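Glucanase/chitosanase (Paenibacillus fukuinensis, PDB 4ZY9) probably hydrolyses glycosidic bonds of chitosan and glucan as a whole enzyme, of which this chain is a chitosan-binding CBM32 module with a beta-sandwich fold. Local coordinates at residues S83-W89 against K113-M117; T37-E43 against Y126-W131. The protein carries 1 engineered substitution. The contacts are given in a common frame with arbitrary orientation. Residues are numbered along the deposited sequence.

Contact 1: S83-W89 against K113-M117; sequences SGTPTNW and KYVRM. Engineered in segment 113-117: Met-117 (natural residue Val).
A guanidinium lying flat on an indole distinguishes this contact: Arg-116 and Trp-89 have planes only 5° apart and centres 3.8 Å apart. The cation-pi geometry agrees, with Arg-116 CZ 3.8 Å from the centroid of the five-membered ring and 18° off its normal, while Arg-116 CB makes a CH-pi contact with the six-membered ring. Trp-89 (chi1 m, chi2 101°) and Arg-116 (t, t, p, chi4 158°) set this overlap. Arg-116 NH2, lying over the Trp-89 ring face, also donates a hydrogen bond to Gln-78 OE1.

Residues 83-89 form an irregular loop between strands 75-80 and 90-95; residues 114-117 are extended and belong to strand 114-122. Nearest CA pairs are Ser-83 with Lys-113 (7.1 Å), Pro-86 with Tyr-114 (7.1 Å) and Trp-89 with Arg-116 (8.6 Å). Lys-113 and Tyr-114 both face Ser-80, a classic beta bulge, and both side chains point toward the loop. Tyr-114 (m, chi2 -85°) presents a ring face to Pro-86, whose CD lies 3.8 Å from the ring centroid, 9° off the normal. Trp-89 CH2 packs 3.8 Å from Tyr-114 CB. The all-trans Lys-113 donates from NZ to Ser-83 O at 2.7 Å.

The chemistry thus grades from a charged amine on a backbone carbonyl, through CH-pi packing, to a cation-pi stack, joining the loop to a sandwich strand chiefly through side chains.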
ATOM      1  N   SER A  83      -3.919 -17.197   5.366  1.00  8.06           N
ATOM      2  CA  SER A  83      -5.363 -17.043   5.383  1.00 11.19           C
ATOM      3  C   SER A  83      -5.883 -16.089   6.479  1.00 10.99           C
ATOM      4  O   SER A  83      -6.823 -15.305   6.235  1.00 13.27           O
ATOM      5  CB  SER A  83      -6.106 -18.341   5.531  1.00 13.19           C
ATOM      6  OG  SER A  83      -5.486 -19.133   6.515  1.00 18.75           O
ATOM      7  N   GLY A  84      -5.275 -16.180   7.659  1.00  9.44           N
ATOM      8  CA  GLY A  84      -5.601 -15.303   8.732  1.00  9.31           C
ATOM      9  C   GLY A  84      -4.843 -14.008   8.760  1.00  8.42           C
ATOM     10  O   GLY A  84      -4.452 -13.517   7.694  1.00  9.65           O
ATOM     11  N   THR A  85      -4.637 -13.383   9.886  1.00  8.60           N
ATOM     12  CA  THR A  85      -3.882 -12.132   9.958  1.00  8.57           C
ATOM     13  C   THR A  85      -2.498 -12.362   9.343  1.00  8.76           C
ATOM     14  O   THR A  85      -1.819 -13.287   9.732  1.00  8.67           O
ATOM     15  CB  THR A  85      -3.757 -11.728  11.439  1.00  9.06           C
ATOM     16  OG1 THR A  85      -5.090 -11.558  11.946  1.00 10.58           O
ATOM     17  CG2 THR A  85      -2.925 -10.436  11.559  1.00  9.42           C
ATOM     18  N   PRO A  86      -2.047 -11.521   8.412  1.00  7.29           N
ATOM     19  CA  PRO A  86      -0.786 -11.887   7.745  1.00  6.96           C
ATOM     20  C   PRO A  86       0.426 -11.616   8.564  1.00  8.10           C
ATOM     21  O   PRO A  86       0.590 -10.508   9.090  1.00 11.50           O
ATOM     22  CB  PRO A  86      -0.786 -10.953   6.488  1.00  7.02           C
ATOM     23  CG  PRO A  86      -1.679  -9.790   6.932  1.00  6.71           C
ATOM     24  CD  PRO A  86      -2.731 -10.401   7.772  1.00  6.97           C
ATOM     25  N   THR A  87       1.267 -12.628   8.681  1.00  8.37           N
ATOM     26  CA  THR A  87       2.528 -12.557   9.393  1.00  9.92           C
ATOM     27  C   THR A  87       3.729 -13.021   8.508  1.00  8.39           C
ATOM     28  O   THR A  87       4.902 -12.642   8.814  1.00 10.87           O
ATOM     29  CB  THR A  87       2.509 -13.401  10.717  1.00 12.07           C
ATOM     30  OG1 THR A  87       2.409 -14.728  10.352  1.00 13.13           O
ATOM     31  CG2 THR A  87       1.391 -13.027  11.656  1.00 13.26           C
ATOM     32  N   ASN A  88       3.450 -13.805   7.476  1.00  8.71           N
ATOM     33  CA  ASN A  88       4.501 -14.289   6.587  1.00  8.76           C
ATOM     34  C   ASN A  88       4.381 -13.463   5.289  1.00  7.93           C
ATOM     35  O   ASN A  88       3.423 -13.605   4.542  1.00  8.86           O
ATOM     36  CB  ASN A  88       4.296 -15.754   6.295  1.00  8.67           C
ATOM     37  CG  ASN A  88       4.251 -16.601   7.506  1.00  9.42           C
ATOM     38  OD1 ASN A  88       3.234 -17.310   7.761  1.00 11.72           O
ATOM     39  ND2 ASN A  88       5.426 -16.645   8.186  1.00  9.42           N
ATOM     40  N   TRP A  89       5.395 -12.639   5.096  1.00  8.38           N
ATOM     41  CA  TRP A  89       5.469 -11.614   4.031  1.00  6.63           C
ATOM     42  C   TRP A  89       6.684 -11.914   3.161  1.00  7.08           C
ATOM     43  O   TRP A  89       7.765 -12.260   3.678  1.00  9.23           O
ATOM     44  CB  TRP A  89       5.616 -10.192   4.531  1.00  7.92           C
ATOM     45  CG  TRP A  89       4.457  -9.658   5.321  1.00  7.50           C
ATOM     46  CD1 TRP A  89       4.376  -9.551   6.678  1.00  9.32           C
ATOM     47  CD2 TRP A  89       3.222  -9.152   4.819  1.00  6.88           C
ATOM     48  NE1 TRP A  89       3.183  -9.007   7.049  1.00  8.65           N
ATOM     49  CE2 TRP A  89       2.419  -8.752   5.959  1.00  7.41           C
ATOM     50  CE3 TRP A  89       2.687  -9.003   3.508  1.00  6.30           C
ATOM     51  CZ2 TRP A  89       1.198  -8.192   5.842  1.00  7.02           C
ATOM     52  CZ3 TRP A  89       1.443  -8.489   3.427  1.00  5.83           C
ATOM     53  CH2 TRP A  89       0.630  -8.126   4.598  1.00  6.11           C
ATOM     54  N   LYS A 113      -3.236 -13.107  -0.725  1.00  4.88           N
ATOM     55  CA  LYS A 113      -4.459 -12.590  -0.136  1.00  4.90           C
ATOM     56  C   LYS A 113      -4.233 -11.174   0.358  1.00  4.37           C
ATOM     57  O   LYS A 113      -5.205 -10.368   0.405  1.00  5.42           O
ATOM     58  CB  LYS A 113      -4.949 -13.495   0.983  1.00  6.34           C
ATOM     59  CG  LYS A 113      -6.256 -13.042   1.595  1.00  6.49           C
ATOM     60  CD  LYS A 113      -6.787 -14.011   2.619  1.00  7.79           C
ATOM     61  CE  LYS A 113      -8.022 -13.476   3.274  1.00  8.91           C
ATOM     62  NZ  LYS A 113      -8.546 -14.376   4.333  1.00 10.51           N
ATOM     63  N   TYR A 114      -3.046 -10.823   0.760  1.00  4.22           N
ATOM     64  CA  TYR A 114      -2.723  -9.505   1.289  1.00  4.02           C
ATOM     65  C   TYR A 114      -1.569  -8.856   0.581  1.00  4.10           C
ATOM     66  O   TYR A 114      -0.587  -9.566   0.275  1.00  4.66           O
ATOM     67  CB  TYR A 114      -2.412  -9.557   2.795  1.00  4.90           C
ATOM     68  CG  TYR A 114      -3.417 -10.251   3.649  1.00  5.30           C
ATOM     69  CD1 TYR A 114      -4.533  -9.614   4.141  1.00  5.24           C
ATOM     70  CD2 TYR A 114      -3.303 -11.613   3.910  1.00  6.25           C
ATOM     71  CE1 TYR A 114      -5.475 -10.247   4.968  1.00  6.14           C
ATOM     72  CE2 TYR A 114      -4.274 -12.290   4.724  1.00  6.32           C
ATOM     73  CZ  TYR A 114      -5.270 -11.572   5.236  1.00  6.77           C
ATOM     74  OH  TYR A 114      -6.243 -12.256   5.988  1.00  8.28           O
ATOM     75  N   VAL A 115      -1.646  -7.556   0.342  1.00  3.64           N
ATOM     76  CA  VAL A 115      -0.581  -6.843  -0.356  1.00  3.51           C
ATOM     77  C   VAL A 115      -0.266  -5.594   0.482  1.00  3.59           C
ATOM     78  O   VAL A 115      -1.239  -4.864   0.834  1.00  4.05           O
ATOM     79  CB  VAL A 115      -1.004  -6.463  -1.791  1.00  4.17           C
ATOM     80  CG1 VAL A 115       0.148  -5.730  -2.487  1.00  4.74           C
ATOM     81  CG2 VAL A 115      -1.414  -7.687  -2.531  1.00  4.51           C
ATOM     82  N   ARG A 116       0.972  -5.386   0.844  1.00  3.78           N
ATOM     83  CA  ARG A 116       1.391  -4.361   1.751  1.00  3.53           C
ATOM     84  C   ARG A 116       2.390  -3.405   1.137  1.00  3.77           C
ATOM     85  O   ARG A 116       3.314  -3.854   0.447  1.00  4.66           O
ATOM     86  CB  ARG A 116       2.052  -4.991   2.982  1.00  4.88           C
ATOM     87  CG  ARG A 116       2.392  -4.039   4.128  1.00  4.81           C
ATOM     88  CD  ARG A 116       2.577  -4.645   5.516  1.00  6.17           C
ATOM     89  NE  ARG A 116       3.821  -5.411   5.613  1.00  7.27           N
ATOM     90  CZ  ARG A 116       4.452  -5.678   6.781  1.00  8.32           C
ATOM     91  NH1 ARG A 116       3.886  -5.301   7.911  1.00  9.94           N
ATOM     92  NH2 ARG A 116       5.594  -6.282   6.761  1.00  9.05           N
HETATM   93  N   MSE A 117       2.248  -2.159   1.443  1.00  3.39           N
HETATM   94  CA  MSE A 117       3.311  -1.127   1.263  1.00  3.50           C
HETATM   95  C   MSE A 117       3.889  -0.879   2.625  1.00  3.03           C
HETATM   96  O   MSE A 117       3.131  -0.489   3.561  1.00  3.68           O
HETATM   97  CB  MSE A 117       2.711   0.135   0.723  1.00  4.01           C
HETATM   98  CG  MSE A 117       3.720   1.194   0.267  1.00  5.17           C
HETATM   99 SE   MSE A 117       4.758   2.057   1.759  1.00  7.53          SE
HETATM  100  CE  MSE A 117       3.308   2.829   2.782  1.00  6.46           C
TER

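Contact 2: T37-E43 against Y126-W131; sequences TRWASAE and YGYSLW
Thr-37 enters extended, its O 3.5 Å from Trp-131 CA in a CA-H...O contact. Arg-38 (p, t, t, chi4 94°) lays CD over the Trp-131 six-membered ring, 3.7 Å from its centroid, and donates from NH1 to Ser-129 OG at 2.9 Å. Trp-39 and Leu-130 form an antiparallel hydrogen-bonded pair: Leu-130 N to Trp-39 O is 3.0 Å, and the return bond, Trp-39 N to Leu-130 O, also 3.0 Å, is weak at 127°. Trp-39 (chi1 t, chi2 65°) packs CE3 4.1 Å from Leu-130 CD1. Ala-40 and Ser-129 are the non-hydrogen-bonded pair, CA atoms 4.1 Å apart; Ser-129 OG (chi1 t) donates to Trp-39 O at 2.7 Å. Ser-41 N donates to Tyr-128 O (2.8 Å), and Tyr-128 N to Ser-41 OG (3.0 Å). At Glu-43, CA comes within 3.9 Å of Gly-127 CA; an ideal CB on Gly-127 would clash with Ser-41 OG. Ser-41 thus carries hydrogen bonding past the sandwich's two-pair antiparallel ladder, while Ser-129 OG adds a side-chain bond within it.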
ATOM      1  N   THR A  37      -9.568  11.447  -1.734  1.00  5.13           N
ATOM      2  CA  THR A  37      -9.504  10.933  -0.356  1.00  4.55           C
ATOM      3  C   THR A  37      -8.166  10.182  -0.255  1.00  4.65           C
ATOM      4  O   THR A  37      -7.621   9.704  -1.270  1.00  4.88           O
ATOM      5  CB  THR A  37     -10.611   9.917  -0.101  1.00  5.50           C
ATOM      6  OG1 THR A  37     -10.410   8.806  -1.056  1.00  6.78           O
ATOM      7  CG2 THR A  37     -11.938  10.472  -0.160  1.00  6.40           C
ATOM      8  N   ARG A  38      -7.616  10.135   0.935  1.00  4.53           N
ATOM      9  CA  ARG A  38      -6.330   9.418   1.142  1.00  4.85           C
ATOM     10  C   ARG A  38      -6.244   8.823   2.526  1.00  4.72           C
ATOM     11  O   ARG A  38      -6.826   9.359   3.488  1.00  5.21           O
ATOM     12  CB  ARG A  38      -5.184  10.433   0.926  1.00  5.26           C
ATOM     13  CG  ARG A  38      -5.160  11.685   1.847  1.00  5.89           C
ATOM     14  CD  ARG A  38      -4.166  12.647   1.352  1.00  6.39           C
ATOM     15  NE  ARG A  38      -4.284  13.898   2.114  1.00  7.48           N
ATOM     16  CZ  ARG A  38      -3.588  14.226   3.191  1.00  7.56           C
ATOM     17  NH1 ARG A  38      -2.568  13.463   3.608  1.00  7.64           N
ATOM     18  NH2 ARG A  38      -3.801  15.381   3.798  1.00  8.46           N
ATOM     19  N   TRP A  39      -5.528   7.702   2.605  1.00  3.97           N
ATOM     20  CA  TRP A  39      -4.944   7.293   3.882  1.00  4.26           C
ATOM     21  C   TRP A  39      -3.822   8.246   4.210  1.00  4.14           C
ATOM     22  O   TRP A  39      -3.024   8.613   3.327  1.00  3.86           O
ATOM     23  CB  TRP A  39      -4.376   5.877   3.750  1.00  4.29           C
ATOM     24  CG  TRP A  39      -3.509   5.498   4.867  1.00  4.52           C
ATOM     25  CD1 TRP A  39      -3.923   5.338   6.238  1.00  4.21           C
ATOM     26  CD2 TRP A  39      -2.109   5.202   4.847  1.00  4.38           C
ATOM     27  NE1 TRP A  39      -2.845   4.990   6.975  1.00  4.50           N
ATOM     28  CE2 TRP A  39      -1.711   4.872   6.187  1.00  4.02           C
ATOM     29  CE3 TRP A  39      -1.119   5.164   3.847  1.00  4.42           C
ATOM     30  CZ2 TRP A  39      -0.443   4.441   6.523  1.00  4.36           C
ATOM     31  CZ3 TRP A  39       0.129   4.803   4.177  1.00  4.77           C
ATOM     32  CH2 TRP A  39       0.482   4.440   5.501  1.00  4.60           C
ATOM     33  N   ALA A  40      -3.681   8.577   5.481  1.00  4.07           N
ATOM     34  CA  ALA A  40      -2.454   9.281   5.968  1.00  3.99           C
ATOM     35  C   ALA A  40      -2.136   8.630   7.314  1.00  4.71           C
ATOM     36  O   ALA A  40      -3.067   8.461   8.157  1.00  5.63           O
ATOM     37  CB  ALA A  40      -2.705  10.768   6.125  1.00  4.31           C
ATOM     38  N   SER A  41      -0.896   8.312   7.543  1.00  4.77           N
ATOM     39  CA  SER A  41      -0.459   7.698   8.814  1.00  5.30           C
ATOM     40  C   SER A  41      -0.281   8.780   9.859  1.00  6.01           C
ATOM     41  O   SER A  41      -0.287   9.984   9.593  1.00  6.58           O
ATOM     42  CB  SER A  41       0.953   7.040   8.556  1.00  4.93           C
ATOM     43  OG  SER A  41       1.978   7.941   8.418  1.00  5.30           O
ATOM     44  N   ALA A  42       0.014   8.330  11.097  1.00  6.65           N
ATOM     45  CA  ALA A  42       0.569   9.267  12.044  1.00  6.99           C
ATOM     46  C   ALA A  42       1.812   9.872  11.539  1.00  7.42           C
ATOM     47  O   ALA A  42       2.533   9.218  10.773  1.00  7.16           O
ATOM     48  CB  ALA A  42       0.830   8.575  13.385  1.00  8.17           C
ATOM     49  N   GLU A  43       2.155  11.081  11.948  1.00  8.50           N
ATOM     50  CA  GLU A  43       3.294  11.759  11.449  0.60  8.73           C
ATOM     51  C   GLU A  43       4.515  11.604  12.365  1.00  9.25           C
ATOM     52  O   GLU A  43       4.374  11.434  13.614  1.00 10.95           O
ATOM     53  CB  GLU A  43       3.002  13.254  11.275  0.60  9.37           C
ATOM     54  CG  GLU A  43       1.732  13.604  10.469  0.60  9.15           C
ATOM     55  CD  GLU A  43       1.397  15.129  10.365  0.60  9.43           C
ATOM     56  OE1 GLU A  43       1.053  15.616  11.471  0.60 11.96           O
ATOM     57  OE2 GLU A  43       1.465  15.858   9.273  0.60  6.53           O
ATOM     58  N   TYR A 126       6.732  14.678   7.513  1.00  9.71           N
ATOM     59  CA  TYR A 126       5.348  14.479   7.977  1.00  8.51           C
ATOM     60  C   TYR A 126       5.145  12.986   8.184  1.00  7.47           C
ATOM     61  O   TYR A 126       5.917  12.382   8.938  1.00  7.74           O
ATOM     62  CB  TYR A 126       4.315  15.158   7.058  1.00  8.85           C
ATOM     63  CG  TYR A 126       4.640  16.624   6.890  1.00 10.55           C
ATOM     64  CD1 TYR A 126       4.703  17.429   7.971  1.00 11.47           C
ATOM     65  CD2 TYR A 126       5.114  17.137   5.699  1.00 12.11           C
ATOM     66  CE1 TYR A 126       5.097  18.789   7.849  1.00 13.50           C
ATOM     67  CE2 TYR A 126       5.533  18.483   5.541  1.00 13.73           C
ATOM     68  CZ  TYR A 126       5.519  19.302   6.614  1.00 15.04           C
ATOM     69  OH  TYR A 126       5.886  20.619   6.583  1.00 17.75           O
ATOM     70  N   GLY A 127       4.081  12.385   7.586  1.00  6.93           N
ATOM     71  CA  GLY A 127       3.860  10.955   7.702  1.00  6.20           C
ATOM     72  C   GLY A 127       4.059  10.273   6.300  1.00  5.53           C
ATOM     73  O   GLY A 127       4.908  10.693   5.505  1.00  6.92           O
ATOM     74  N   TYR A 128       3.197   9.292   6.073  1.00  4.67           N
ATOM     75  CA  TYR A 128       3.087   8.540   4.853  1.00  4.22           C
ATOM     76  C   TYR A 128       1.655   8.673   4.372  1.00  4.49           C
ATOM     77  O   TYR A 128       0.743   8.455   5.219  1.00  4.90           O
ATOM     78  CB  TYR A 128       3.454   7.078   5.016  1.00  4.50           C
ATOM     79  CG  TYR A 128       4.824   6.760   5.489  1.00  4.99           C
ATOM     80  CD1 TYR A 128       5.234   6.938   6.812  1.00  5.92           C
ATOM     81  CD2 TYR A 128       5.738   6.206   4.592  1.00  5.40           C
ATOM     82  CE1 TYR A 128       6.522   6.597   7.217  1.00  6.59           C
ATOM     83  CE2 TYR A 128       6.968   5.895   5.040  1.00  6.26           C
ATOM     84  CZ  TYR A 128       7.380   6.086   6.327  1.00  5.62           C
ATOM     85  OH  TYR A 128       8.712   5.731   6.687  1.00  7.05           O
ATOM     86  N   SER A 129       1.417   9.009   3.105  1.00  4.42           N
ATOM     87  CA  SER A 129       0.018   9.181   2.673  1.00  4.58           C
ATOM     88  C   SER A 129      -0.178   8.846   1.201  1.00  4.29           C
ATOM     89  O   SER A 129       0.629   9.199   0.346  1.00  4.49           O
ATOM     90  CB  SER A 129      -0.390  10.627   2.912  1.00  3.95           C
ATOM     91  OG  SER A 129      -1.704  10.861   2.564  1.00  4.56           O
ATOM     92  N   LEU A 130      -1.235   8.057   0.952  1.00  3.48           N
ATOM     93  CA  LEU A 130      -1.599   7.511  -0.337  1.00  3.91           C
ATOM     94  C   LEU A 130      -3.011   7.902  -0.701  1.00  3.91           C
ATOM     95  O   LEU A 130      -3.940   7.525   0.044  1.00  3.99           O
ATOM     96  CB  LEU A 130      -1.485   6.017  -0.368  1.00  3.95           C
ATOM     97  CG  LEU A 130      -0.083   5.441  -0.382  1.00  4.20           C
ATOM     98  CD1 LEU A 130      -0.026   4.019   0.071  1.00  5.01           C
ATOM     99  CD2 LEU A 130       0.589   5.620  -1.757  1.00  4.88           C
ATOM    100  N   TRP A 131      -3.212   8.556  -1.861  1.00  3.80           N
ATOM    101  CA  TRP A 131      -4.502   8.701  -2.446  1.00  3.94           C
ATOM    102  C   TRP A 131      -5.111   7.398  -2.862  1.00  3.96           C
ATOM    103  O   TRP A 131      -6.320   7.167  -2.699  1.00  4.81           O
ATOM    104  CB  TRP A 131      -4.456   9.695  -3.686  1.00  4.39           C
ATOM    105  CG  TRP A 131      -3.901  11.042  -3.454  1.00  5.20           C
ATOM    106  CD1 TRP A 131      -2.729  11.467  -3.941  1.00  5.50           C
ATOM    107  CD2 TRP A 131      -4.538  12.166  -2.771  1.00  5.29           C
ATOM    108  NE1 TRP A 131      -2.559  12.786  -3.583  1.00  5.66           N
ATOM    109  CE2 TRP A 131      -3.622  13.207  -2.808  1.00  5.90           C
ATOM    110  CE3 TRP A 131      -5.742  12.336  -2.074  1.00  5.65           C
ATOM    111  CZ2 TRP A 131      -3.953  14.468  -2.277  1.00  6.22           C
ATOM    112  CZ3 TRP A 131      -5.979  13.580  -1.523  1.00  6.73           C
ATOM    113  CH2 TRP A 131      -5.053  14.576  -1.583  1.00  6.60           C
TER

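How the contacts relate
From the N terminus, the chain first meets residues 37-43, which pair with residues 126-131 only after 82 intervening residues; contact 2 therefore closes the longer loop. Contact 1 is nested wholly within it, joining residues 83-89 to 113-117 across 23 residues. Their centres lie about 20 Å apart, on opposite sides of the chain's centre. Contact 1 ties a loop to strand 114-122 of one five-stranded sheet, whereas contact 2 pairs strand 39-40 with strand 129-136 of the other. The two touch where the engineered Met-117, present as selenomethionine, packs its CE 4.0 Å from Trp-39 CZ3, giving direct side-chain contact between the sheets of the sandwich.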